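Local coordinates for putative uncharacterized protein (Staphylococcus aureus subsp. aureus Mu50, PDB 3FYM), which probably binds DNA through an N-terminal helix-turn-helix domain and is thought to be anchored in the membrane, at residues Asn39-Leu44 and Asn48-Phe53. Numbering follows the deposited sequence.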
ATOM      1  N   ASN A  39       4.709   5.026  -4.484  1.00  8.80           N
ATOM      2  CA  ASN A  39       4.335   4.386  -5.764  1.00  8.98           C
ATOM      3  C   ASN A  39       5.540   3.716  -6.433  1.00  8.75           C
ATOM      4  O   ASN A  39       5.580   3.549  -7.653  1.00 10.41           O
ATOM      5  CB  ASN A  39       3.596   5.317  -6.717  1.00 10.16           C
ATOM      6  CG  ASN A  39       2.088   5.414  -6.450  1.00 10.35           C
ATOM      7  OD1 ASN A  39       1.675   5.631  -5.327  1.00 11.29           O
ATOM      8  ND2 ASN A  39       1.286   5.315  -7.490  1.00 10.61           N
ATOM      9  N   GLU A  40       6.499   3.262  -5.636  1.00  8.17           N
ATOM     10  CA  GLU A  40       7.706   2.604  -6.123  1.00  8.53           C
ATOM     11  C   GLU A  40       7.502   1.110  -6.233  1.00  8.42           C
ATOM     12  O   GLU A  40       8.230   0.282  -5.651  1.00  8.52           O
ATOM     13  CB  GLU A  40       8.887   2.932  -5.206  1.00  8.91           C
ATOM     14  CG  GLU A  40       9.294   4.402  -5.252  1.00  9.44           C
ATOM     15  CD  GLU A  40      10.204   4.853  -4.135  1.00  9.71           C
ATOM     16  OE1 GLU A  40      10.334   4.176  -3.102  1.00  9.66           O
ATOM     17  OE2 GLU A  40      10.782   5.968  -4.290  1.00 12.24           O
ATOM     18  N   PHE A  41       6.480   0.695  -6.984  1.00  9.00           N
ATOM     19  CA  PHE A  41       6.117  -0.725  -7.006  1.00  9.45           C
ATOM     20  C   PHE A  41       7.185  -1.601  -7.642  1.00  8.80           C
ATOM     21  O   PHE A  41       7.319  -2.780  -7.281  1.00  9.44           O
ATOM     22  CB  PHE A  41       4.780  -0.916  -7.740  1.00 10.02           C
ATOM     23  CG  PHE A  41       3.658  -0.113  -7.130  1.00  9.98           C
ATOM     24  CD1 PHE A  41       3.116   0.949  -7.807  1.00 10.40           C
ATOM     25  CD2 PHE A  41       3.189  -0.426  -5.892  1.00 11.32           C
ATOM     26  CE1 PHE A  41       2.121   1.728  -7.263  1.00 11.97           C
ATOM     27  CE2 PHE A  41       2.178   0.327  -5.334  1.00 13.67           C
ATOM     28  CZ  PHE A  41       1.664   1.408  -6.013  1.00 12.79           C
ATOM     29  N   ASP A  42       7.964  -1.030  -8.571  1.00  9.49           N
ATOM     30  CA  ASP A  42       9.042  -1.818  -9.173  1.00  9.86           C
ATOM     31  C   ASP A  42      10.203  -2.061  -8.200  1.00  8.96           C
ATOM     32  O   ASP A  42      11.101  -2.834  -8.538  1.00 10.86           O
ATOM     33  CB  ASP A  42       9.574  -1.164 -10.441  1.00 12.69           C
ATOM     34  CG  ASP A  42       9.992   0.236 -10.316  1.00 16.73           C
ATOM     35  OD1 ASP A  42      10.007   0.821  -9.238  1.00 27.33           O
ATOM     36  OD2 ASP A  42      10.254   0.876 -11.353  1.00 29.89           O
ATOM     37  N   GLN A  43      10.180  -1.446  -7.036  1.00  7.92           N
ATOM     38  CA  GLN A  43      11.196  -1.693  -6.019  1.00  7.79           C
ATOM     39  C   GLN A  43      10.727  -2.762  -5.019  1.00  7.90           C
ATOM     40  O   GLN A  43      11.487  -3.107  -4.101  1.00  8.84           O
ATOM     41  CB  GLN A  43      11.571  -0.385  -5.345  1.00  7.91           C
ATOM     42  CG  GLN A  43      12.084   0.630  -6.346  1.00  9.18           C
ATOM     43  CD  GLN A  43      12.688   1.857  -5.716  1.00 11.28           C
ATOM     44  OE1 GLN A  43      12.519   2.961  -6.271  1.00 18.19           O
ATOM     45  NE2 GLN A  43      13.473   1.716  -4.690  1.00 12.21           N
ATOM     46  N   LEU A  44       9.534  -3.315  -5.177  1.00  7.74           N
ATOM     47  CA  LEU A  44       9.127  -4.446  -4.374  1.00  8.02           C
ATOM     48  C   LEU A  44       9.790  -5.708  -4.924  1.00  8.05           C
ATOM     49  O   LEU A  44       9.765  -5.924  -6.136  1.00  9.00           O
ATOM     50  CB  LEU A  44       7.626  -4.595  -4.409  1.00  8.18           C
ATOM     51  CG  LEU A  44       6.822  -3.387  -3.883  1.00  8.91           C
ATOM     52  CD1 LEU A  44       5.348  -3.633  -4.127  1.00 10.71           C
ATOM     53  CD2 LEU A  44       7.147  -3.053  -2.437  1.00 10.34           C
ATOM     54  N   ASN A  48       4.050  -8.552  -7.807  1.00  7.38           N
ATOM     55  CA  ASN A  48       2.724  -9.129  -7.775  0.50  7.59           C
ATOM     56  C   ASN A  48       1.987  -8.911  -6.467  1.00  7.70           C
ATOM     57  O   ASN A  48       0.754  -8.998  -6.439  1.00  8.32           O
ATOM     58  CB  ASN A  48       2.762 -10.641  -8.026  0.50  7.72           C
ATOM     59  CG  ASN A  48       3.074 -10.948  -9.473  0.50  8.75           C
ATOM     60  OD1 ASN A  48       2.790 -10.146 -10.352  0.50  9.16           O
ATOM     61  ND2 ASN A  48       3.548 -12.144  -9.651  0.50  9.95           N
ATOM     62  N   TYR A  49       2.742  -8.663  -5.403  1.00  7.35           N
ATOM     63  CA  TYR A  49       2.178  -8.407  -4.062  1.00  8.09           C
ATOM     64  C   TYR A  49       1.712  -6.978  -3.867  1.00  7.52           C
ATOM     65  O   TYR A  49       1.241  -6.654  -2.796  1.00  8.54           O
ATOM     66  CB  TYR A  49       3.192  -8.801  -2.975  1.00  8.62           C
ATOM     67  CG  TYR A  49       3.617 -10.227  -2.939  1.00  9.08           C
ATOM     68  CD1 TYR A  49       4.779 -10.561  -2.214  1.00 11.02           C
ATOM     69  CD2 TYR A  49       2.952 -11.230  -3.588  1.00 10.78           C
ATOM     70  CE1 TYR A  49       5.218 -11.849  -2.146  1.00 12.26           C
ATOM     71  CE2 TYR A  49       3.414 -12.553  -3.505  1.00 12.68           C
ATOM     72  CZ  TYR A  49       4.536 -12.854  -2.781  1.00 12.56           C
ATOM     73  OH  TYR A  49       5.032 -14.149  -2.709  1.00 14.82           O
ATOM     74  N   SER A  50       1.880  -6.126  -4.889  1.00  7.46           N
ATOM     75  CA  SER A  50       1.518  -4.708  -4.718  1.00  7.18           C
ATOM     76  C   SER A  50       0.115  -4.530  -4.185  1.00  7.38           C
ATOM     77  O   SER A  50      -0.109  -3.781  -3.205  1.00  7.75           O
ATOM     78  CB  SER A  50       1.676  -3.963  -6.039  1.00  7.82           C
ATOM     79  OG  SER A  50       2.977  -3.869  -6.514  1.00  8.14           O
ATOM     80  N   GLU A  51      -0.859  -5.149  -4.834  1.00  7.60           N
ATOM     81  CA  GLU A  51      -2.241  -5.005  -4.372  1.00  7.83           C
ATOM     82  C   GLU A  51      -2.424  -5.530  -2.978  1.00  8.00           C
ATOM     83  O   GLU A  51      -3.088  -4.890  -2.151  1.00  8.63           O
ATOM     84  CB  GLU A  51      -3.204  -5.702  -5.353  1.00  9.25           C
ATOM     85  CG  GLU A  51      -4.628  -5.536  -4.896  1.00 10.81           C
ATOM     86  CD  GLU A  51      -5.669  -6.052  -5.852  1.00 13.65           C
ATOM     87  OE1 GLU A  51      -5.405  -6.384  -6.984  1.00 30.18           O
ATOM     88  OE2 GLU A  51      -6.816  -6.062  -5.486  1.00 10.41           O
ATOM     89  N   GLY A  52      -1.867  -6.726  -2.680  1.00  8.70           N
ATOM     90  CA  GLY A  52      -2.032  -7.259  -1.353  1.00  9.36           C
ATOM     91  C   GLY A  52      -1.413  -6.376  -0.273  1.00  8.69           C
ATOM     92  O   GLY A  52      -1.987  -6.281   0.833  1.00  9.66           O
ATOM     93  N   PHE A  53      -0.295  -5.764  -0.550  1.00  8.60           N
ATOM     94  CA  PHE A  53       0.302  -4.818   0.406  1.00  8.72           C
ATOM     95  C   PHE A  53      -0.601  -3.605   0.602  1.00  8.53           C
ATOM     96  O   PHE A  53      -0.812  -3.144   1.738  1.00  9.30           O
ATOM     97  CB  PHE A  53       1.674  -4.377  -0.022  1.00  9.40           C
ATOM     98  CG  PHE A  53       2.761  -5.389   0.017  1.00  9.91           C
ATOM     99  CD1 PHE A  53       3.912  -5.220  -0.712  1.00 14.38           C
ATOM    100  CD2 PHE A  53       2.697  -6.505   0.797  1.00 15.37           C
ATOM    101  CE1 PHE A  53       4.995  -6.061  -0.605  1.00 15.13           C
ATOM    102  CE2 PHE A  53       3.797  -7.363   0.903  1.00 16.37           C
ATOM    103  CZ  PHE A  53       4.929  -7.145   0.186  1.00 13.84           C
TER
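Ser50 OG is the polar atom on which this contact converges: it lies 3.4 Å from Leu44 CD1 and 3.5 Å from Phe41 CD2, while its hydrogen bond goes to the backbone O of Lys47. With chi1 at -66°, OG sits beside the backbone N of Ser50 and anti to its carbonyl carbon, a turn that lets it reach Lys47 O while meeting Phe41 and Leu44. The hydroxyl approaches the Phe41 ring obliquely, and Phe41 CD2 also meets Ser50 CB at 3.8 Å. One face of that ring carries the carbonyl carbon of Asn39, 3.9 Å above the plane and offset toward the rim.

Both methyls of Leu44 meet the Phe53 ring: CD1 reaches Phe53 CD1 at 4.0 Å, near the ring plane and at its edge, and CD2 comes to Phe53 CE1 at 4.1 Å. One face of the Phe53 ring is covered by Tyr49 CB, 3.9 Å above its centre, and a backbone bond from Phe53 N to Tyr49 O links the two.

Leu44 also touches Met32 and His35, a zinc ligand, so the loop packs against both helices 30-37 and 50-60 of the helix-turn-helix domain, which also meet directly through Phe53 and Ile36. No hydrogen bond crosses between the segments: van der Waals contact joins them, apolar at Leu44 and Phe53, oxygen against carbon at Ser50, whose buried hydroxyl is satisfied locally by Lys47 O.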